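Local structure of putative glucoamylase (4GL3) at residues 25-28 and 29-33; 147-150 and 151-154; 343-346 and 347-351. The protein probably hydrolyses glycosidic bonds as a putative glucoamylase of the six-hairpin clan. All blocks are in the same frame, centred on the assembly; numbering follows the deposited sequence.

Contact 1 of 3, residues 25-28 and 29-33; sequences QTFR and YFWDF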
# COMPACT_ATOMS: atom_id res chain seq x y z
N GLN A 25 13.59 -7.89 -9.72
CA GLN A 25 14.48 -6.74 -9.56
C GLN A 25 13.99 -5.84 -8.42
O GLN A 25 14.80 -5.36 -7.61
CB GLN A 25 14.60 -5.94 -10.86
CG GLN A 25 15.81 -4.99 -10.89
CD GLN A 25 17.02 -5.63 -11.53
OE1 GLN A 25 17.14 -6.86 -11.57
NE2 GLN A 25 17.90 -4.82 -12.06
N THR A 26 12.68 -5.62 -8.34
CA THR A 26 12.09 -4.76 -7.33
C THR A 26 12.24 -5.40 -5.94
O THR A 26 12.39 -4.72 -4.93
CB THR A 26 10.63 -4.38 -7.70
OG1 THR A 26 10.58 -3.96 -9.09
CG2 THR A 26 10.07 -3.25 -6.81
N PHE A 27 12.19 -6.72 -5.90
CA PHE A 27 12.30 -7.48 -4.65
C PHE A 27 13.62 -7.16 -3.92
O PHE A 27 13.68 -7.20 -2.68
CB PHE A 27 12.14 -8.98 -4.95
CG PHE A 27 12.29 -9.88 -3.75
CD1 PHE A 27 11.27 -10.00 -2.84
CD2 PHE A 27 13.44 -10.61 -3.57
CE1 PHE A 27 11.40 -10.84 -1.74
CE2 PHE A 27 13.60 -11.45 -2.48
CZ PHE A 27 12.56 -11.57 -1.56
N ARG A 28 14.65 -6.84 -4.68
CA ARG A 28 15.94 -6.45 -4.10
C ARG A 28 15.79 -5.30 -3.07
O ARG A 28 16.56 -5.25 -2.13
CB ARG A 28 16.92 -6.01 -5.19
CG ARG A 28 17.52 -7.11 -6.04
CD ARG A 28 18.17 -6.50 -7.26
NE ARG A 28 18.81 -7.45 -8.17
CZ ARG A 28 19.55 -7.09 -9.22
NH1 ARG A 28 19.74 -5.80 -9.52
NH2 ARG A 28 20.14 -8.02 -9.95
N TYR A 29 14.85 -4.39 -3.30
CA TYR A 29 14.65 -3.25 -2.41
C TYR A 29 14.30 -3.73 -0.98
O TYR A 29 14.69 -3.09 -0.02
CB TYR A 29 13.55 -2.30 -2.95
CG TYR A 29 13.46 -1.00 -2.18
CD1 TYR A 29 12.71 -0.91 -1.00
CD2 TYR A 29 14.16 0.14 -2.60
CE1 TYR A 29 12.65 0.26 -0.26
CE2 TYR A 29 14.10 1.34 -1.86
CZ TYR A 29 13.34 1.40 -0.70
OH TYR A 29 13.28 2.56 0.07
N PHE A 30 13.50 -4.79 -0.88
CA PHE A 30 12.98 -5.27 0.36
C PHE A 30 13.80 -6.38 0.99
O PHE A 30 13.59 -6.68 2.17
CB PHE A 30 11.55 -5.75 0.15
CG PHE A 30 10.64 -4.65 -0.23
CD1 PHE A 30 10.23 -3.72 0.73
CD2 PHE A 30 10.31 -4.43 -1.56
CE1 PHE A 30 9.44 -2.66 0.39
CE2 PHE A 30 9.51 -3.36 -1.92
CZ PHE A 30 9.06 -2.48 -0.94
N TRP A 31 14.66 -7.02 0.21
CA TRP A 31 15.45 -8.13 0.67
C TRP A 31 16.90 -7.67 0.90
O TRP A 31 17.32 -7.52 2.03
CB TRP A 31 15.39 -9.32 -0.31
CG TRP A 31 16.05 -10.50 0.26
CD1 TRP A 31 17.33 -10.92 0.03
CD2 TRP A 31 15.50 -11.39 1.23
NE1 TRP A 31 17.59 -12.03 0.79
CE2 TRP A 31 16.48 -12.33 1.53
CE3 TRP A 31 14.24 -11.50 1.84
CZ2 TRP A 31 16.26 -13.36 2.43
CZ3 TRP A 31 14.02 -12.52 2.71
CH2 TRP A 31 15.02 -13.43 3.02
N ASP A 32 17.63 -7.45 -0.17
CA ASP A 32 19.04 -7.05 -0.10
C ASP A 32 19.22 -5.68 0.55
O ASP A 32 20.15 -5.48 1.27
CB ASP A 32 19.64 -7.02 -1.50
CG ASP A 32 19.42 -8.33 -2.27
OD1 ASP A 32 18.32 -8.53 -2.81
OD2 ASP A 32 20.33 -9.16 -2.29
N PHE A 33 18.32 -4.75 0.31
CA PHE A 33 18.49 -3.38 0.79
C PHE A 33 17.78 -3.08 2.15
O PHE A 33 17.80 -1.96 2.61
CB PHE A 33 17.96 -2.44 -0.30
CG PHE A 33 18.17 -0.96 -0.04
CD1 PHE A 33 19.44 -0.45 0.19
CD2 PHE A 33 17.11 -0.07 -0.11
CE1 PHE A 33 19.63 0.91 0.40
CE2 PHE A 33 17.30 1.29 0.11
CZ PHE A 33 18.55 1.77 0.35

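Contact 2 of 3, residues 147-150 and 151-154; sequences TENR and IRGI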
# COMPACT_ATOMS: atom_id res chain seq x y z
N THR A 147 10.36 -21.89 14.07
CA THR A 147 10.36 -20.57 13.50
C THR A 147 8.95 -20.09 13.17
O THR A 147 8.57 -18.96 13.49
CB THR A 147 11.25 -20.51 12.25
OG1 THR A 147 12.59 -20.80 12.64
CG2 THR A 147 11.22 -19.15 11.60
N GLU A 148 8.14 -20.94 12.55
CA GLU A 148 6.84 -20.50 12.05
C GLU A 148 5.83 -20.50 13.19
O GLU A 148 4.92 -19.69 13.20
CB GLU A 148 6.36 -21.31 10.84
CG GLU A 148 7.36 -21.27 9.69
CD GLU A 148 6.79 -21.70 8.34
OE1 GLU A 148 5.55 -21.89 8.20
OE2 GLU A 148 7.62 -21.81 7.40
N ASN A 149 6.01 -21.37 14.18
CA ASN A 149 5.15 -21.32 15.36
C ASN A 149 5.33 -19.97 16.03
O ASN A 149 4.35 -19.35 16.45
CB ASN A 149 5.45 -22.46 16.34
CG ASN A 149 5.02 -23.82 15.81
OD1 ASN A 149 4.22 -23.92 14.87
ND2 ASN A 149 5.57 -24.88 16.41
N ARG A 150 6.58 -19.49 16.07
CA ARG A 150 6.91 -18.26 16.78
C ARG A 150 6.46 -17.03 15.99
O ARG A 150 5.97 -16.08 16.56
CB ARG A 150 8.40 -18.21 17.02
CG ARG A 150 8.89 -17.04 17.87
CD ARG A 150 8.91 -17.42 19.35
NE ARG A 150 7.76 -16.91 20.09
CZ ARG A 150 7.73 -15.77 20.79
NH1 ARG A 150 8.80 -14.98 20.87
NH2 ARG A 150 6.60 -15.41 21.42
N ILE A 151 6.63 -17.06 14.66
CA ILE A 151 6.07 -16.04 13.79
C ILE A 151 4.58 -15.84 14.05
O ILE A 151 4.12 -14.72 14.25
CB ILE A 151 6.27 -16.37 12.29
CG1 ILE A 151 7.75 -16.20 11.85
CG2 ILE A 151 5.42 -15.43 11.45
CD1 ILE A 151 8.13 -16.85 10.52
N ARG A 152 3.81 -16.91 14.02
CA ARG A 152 2.35 -16.81 14.23
C ARG A 152 1.99 -16.29 15.61
O ARG A 152 1.08 -15.47 15.74
CB ARG A 152 1.66 -18.18 13.99
CG ARG A 152 1.64 -18.62 12.52
CD ARG A 152 0.68 -19.77 12.27
NE ARG A 152 0.84 -20.88 13.24
CZ ARG A 152 1.77 -21.82 13.19
NH1 ARG A 152 2.69 -21.83 12.22
NH2 ARG A 152 1.81 -22.77 14.12
N GLY A 153 2.68 -16.79 16.64
CA GLY A 153 2.46 -16.37 18.04
C GLY A 153 2.72 -14.90 18.25
O GLY A 153 1.91 -14.18 18.89
N ILE A 154 3.84 -14.43 17.69
CA ILE A 154 4.19 -13.04 17.84
C ILE A 154 3.19 -12.20 17.11
O ILE A 154 2.72 -11.20 17.65
CB ILE A 154 5.63 -12.70 17.35
CG1 ILE A 154 6.69 -13.31 18.31
CG2 ILE A 154 5.80 -11.16 17.23
CD1 ILE A 154 8.15 -13.23 17.82

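Contact 3 of 3, residues 343-346 and 347-351; sequences AMRY and FYEEL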
# COMPACT_ATOMS: atom_id res chain seq x y z
N ALA A 343 2.06 -0.23 -20.56
CA ALA A 343 2.88 0.79 -19.89
C ALA A 343 4.17 0.15 -19.39
O ALA A 343 5.25 0.71 -19.54
CB ALA A 343 2.10 1.43 -18.73
N MSE A 344 4.05 -1.05 -18.82
CA MSE A 344 5.21 -1.79 -18.31
C MSE A 344 6.24 -2.01 -19.41
O MSE A 344 7.43 -1.80 -19.21
CB MSE A 344 4.78 -3.13 -17.73
CG MSE A 344 5.85 -3.79 -16.84
SE MSE A 344 5.32 -5.59 -16.21
CE MSE A 344 3.77 -5.12 -15.16
N ARG A 345 5.78 -2.44 -20.57
CA ARG A 345 6.68 -2.76 -21.65
C ARG A 345 7.34 -1.50 -22.20
O ARG A 345 8.52 -1.52 -22.57
CB ARG A 345 5.97 -3.55 -22.77
CG ARG A 345 6.91 -4.11 -23.84
CD ARG A 345 6.18 -5.09 -24.76
NE ARG A 345 5.76 -6.29 -24.04
CZ ARG A 345 6.54 -7.34 -23.78
NH1 ARG A 345 7.81 -7.36 -24.20
NH2 ARG A 345 6.05 -8.38 -23.11
N TYR A 346 6.59 -0.41 -22.25
CA TYR A 346 7.12 0.88 -22.72
C TYR A 346 8.20 1.39 -21.74
O TYR A 346 9.27 1.84 -22.18
CB TYR A 346 5.98 1.90 -22.88
CG TYR A 346 6.48 3.31 -23.22
CD1 TYR A 346 6.93 3.63 -24.49
CD2 TYR A 346 6.49 4.30 -22.24
CE1 TYR A 346 7.37 4.91 -24.79
CE2 TYR A 346 6.94 5.57 -22.53
CZ TYR A 346 7.39 5.86 -23.78
OH TYR A 346 7.82 7.13 -24.02
N PHE A 347 7.92 1.27 -20.44
CA PHE A 347 8.85 1.74 -19.42
C PHE A 347 10.14 0.94 -19.49
O PHE A 347 11.21 1.51 -19.31
CB PHE A 347 8.27 1.60 -18.00
CG PHE A 347 7.04 2.44 -17.73
CD1 PHE A 347 6.76 3.59 -18.44
CD2 PHE A 347 6.18 2.07 -16.72
CE1 PHE A 347 5.63 4.34 -18.15
CE2 PHE A 347 5.06 2.81 -16.41
CZ PHE A 347 4.78 3.96 -17.14
N TYR A 348 10.04 -0.36 -19.73
CA TYR A 348 11.21 -1.22 -19.79
C TYR A 348 11.94 -1.10 -21.12
O TYR A 348 13.15 -0.87 -21.15
CB TYR A 348 10.83 -2.68 -19.56
CG TYR A 348 12.02 -3.60 -19.53
CD1 TYR A 348 12.86 -3.65 -18.41
CD2 TYR A 348 12.30 -4.44 -20.57
CE1 TYR A 348 13.97 -4.48 -18.39
CE2 TYR A 348 13.40 -5.27 -20.54
CZ TYR A 348 14.21 -5.27 -19.44
OH TYR A 348 15.29 -6.08 -19.42
N GLU A 349 11.22 -1.28 -22.23
CA GLU A 349 11.88 -1.38 -23.52
C GLU A 349 12.27 -0.00 -24.04
O GLU A 349 13.33 0.13 -24.60
CB GLU A 349 11.01 -2.15 -24.56
CG GLU A 349 10.81 -3.62 -24.19
CD GLU A 349 9.98 -4.46 -25.17
OE1 GLU A 349 9.46 -3.94 -26.18
OE2 GLU A 349 9.86 -5.67 -24.92
N GLU A 350 11.44 1.02 -23.87
CA GLU A 350 11.73 2.31 -24.48
C GLU A 350 12.43 3.24 -23.50
O GLU A 350 13.35 3.93 -23.86
CB GLU A 350 10.45 2.99 -25.02
CG GLU A 350 9.70 2.23 -26.11
CD GLU A 350 10.61 1.86 -27.26
OE1 GLU A 350 11.37 2.75 -27.71
OE2 GLU A 350 10.61 0.67 -27.68
N LEU A 351 11.97 3.30 -22.26
CA LEU A 351 12.60 4.19 -21.28
C LEU A 351 13.65 3.51 -20.41
O LEU A 351 14.25 4.18 -19.60
CB LEU A 351 11.57 4.85 -20.36
CG LEU A 351 10.47 5.68 -21.04
CD1 LEU A 351 9.55 6.28 -19.97
CD2 LEU A 351 11.08 6.73 -21.98

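Contact 1 of 3, residues 25-28 and 29-33
The C-terminal end of helix 15-27, where the chain runs out into the loop before strand 51-53, is covered on one flank by Phe27 and Trp31, which run out together from the backbone. Both put CG anti to the backbone N (chi1 178° and -172°), which sends the two rings off the same flank; their planes are 16° apart, offset until little of one ring covers the other. The touching is therefore done by Phe27 CE2, 3.5 Å from Trp31 CB, and by Phe27 CZ, 3.8 Å from Trp31 CE3. Val73 lies against both residues, Phe72 meets the Phe27 ring, and Arg81 makes a cation-pi contact with Trp31. Here the backbone bonding shortens to i to i+3: Tyr29 N bonds to Thr26 O and Phe30 N to Phe27 O, both at 3.0 Å. Phe33 N then closes a wider turn on Arg28 O at 3.0 Å. With an alanine at Phe27, Trp31 would probably lose packing along CB and CG, and a gap would be likely to open beside Val73. Short-range backbone bonds and largely apolar ring contacts thus hold the chain here, while Arg28 NE and Asp32 OD1 stay 5.5 Å apart, Arg28 NH1 bonding to Glu358 O and Asp32 OD1 to a glycerol probably from the crystallisation liquor.

Contact 2 of 3, residues 147-150 and 151-154
Asn149 OD1 accepts from Arg152 NH2 at 2.8 Å, a side-chain bond spanning one turn near the start of helix 146-161. It is somewhat bent, with an N-H...O angle of 140°, and the amide and guanidinium planes stand 84° apart although the two side chains run alongside each other. The Arg152 chain bends at chi3 (-48°), bringing the guanidinium back over the preceding turn, where Glu148 O and Asn149 CA lie over one of its faces. Outside this turn, Arg152 NH1 bonds to the carbonyls of Phe141 and Lys143, and Asn149 ND2 to Asp144, so both polar ends also reach the chain leading into the helix. Glu148 forms a salt bridge with Arg75. Regular i to i+4 backbone bonds accompany it, from Ile151 N to Thr147 O at 3.0 Å through to Ile154 N to Arg150 O at 2.9 Å. Elsewhere on the helix, Thr147 CG2 meets Ile151 CD1 at 4.0 Å, and Ile154 packs on helix 75-90. Arg150, its chain bent at chi2 and chi3, folds its guanidinium across Ile154, whose CG1 lies over the centre of one face, 3.6 Å from Arg150 CZ.

Contact 3 of 3, residues 343-346 and 347-351
Arg345 and Glu349, one turn apart on helix 337-349, form a salt bridge in which Arg345 NH1 donates to Glu349 OE2 at 2.8 Å. The carboxylate oxygen sits at the guanidinium edge, near its plane, but the nitrogen reaches it from above the carboxylate plane; the two planes are 73° apart. The side chains run alongside each other, and Arg345 CG touches Glu349 CD at 3.4 Å. On another side of the helix the Tyr346 ring receives the last residues of the segment: Glu350 CG comes to 3.5 Å of Tyr346 CD1, while Leu351 CD1 approaches Tyr346 CE2 at 3.7 Å. With CG anti to the backbone N (chi1 174°), the ring stands out from the helix beside these residues of the next turn. Phe347 instead turns CG beside its own backbone N (chi1 -63°), which places the ring back over the previous turn, where Ala343 O lies over one face, toward the rim, and Phe347 CE2 meets Ala343 CB at 4.0 Å.

The backbone positions these groups. Phe347 N, Tyr348 N and Glu349 N bond back four residues, and Tyr346 O then accepts from two donors, Glu350 N at 2.9 Å and Leu351 N at 3.1 Å. Farther out, Arg345 NH2 forms a salt bridge with Asp15 and bonds to Leu13 O, while Glu349 OE1 takes Gln12 NE2. Selenomethionine Met344 and Tyr348 pack on helix 15-27, and Phe347 on Pro326. The Arg345 guanidinium is therefore shared between two carboxylates, which probably stabilises its positive charge and fixes its rotation, and the pair joins the N-terminal chain to this helix by one salt bridge and neutral hydrogen bonds beside an apolar interface.

How the contacts relate
From the N terminus the three contacts follow in series, none enclosing or crossing another, and each joins neighbouring residues without closing a long loop. Contact 1 turns the chain out of helix 15-27, contact 2 lies within helix 146-161, and contact 3 lies at the C-terminal part of helix 337-349. Helix 15-27 links the first and last: its exit forms contact 1, while Leu18, Leu21 and Val22 meet side chains of contact 3, whose nearest atoms are about 7 Å from those of contact 1. Helix 75-90 and the loop before it touch both of the first two, Val73 and Arg81 meeting contact 1, and Leu83, Val86, Arg87 and Ser90 contact 2. Contacts 2 and 3 have centres about 41 Å apart.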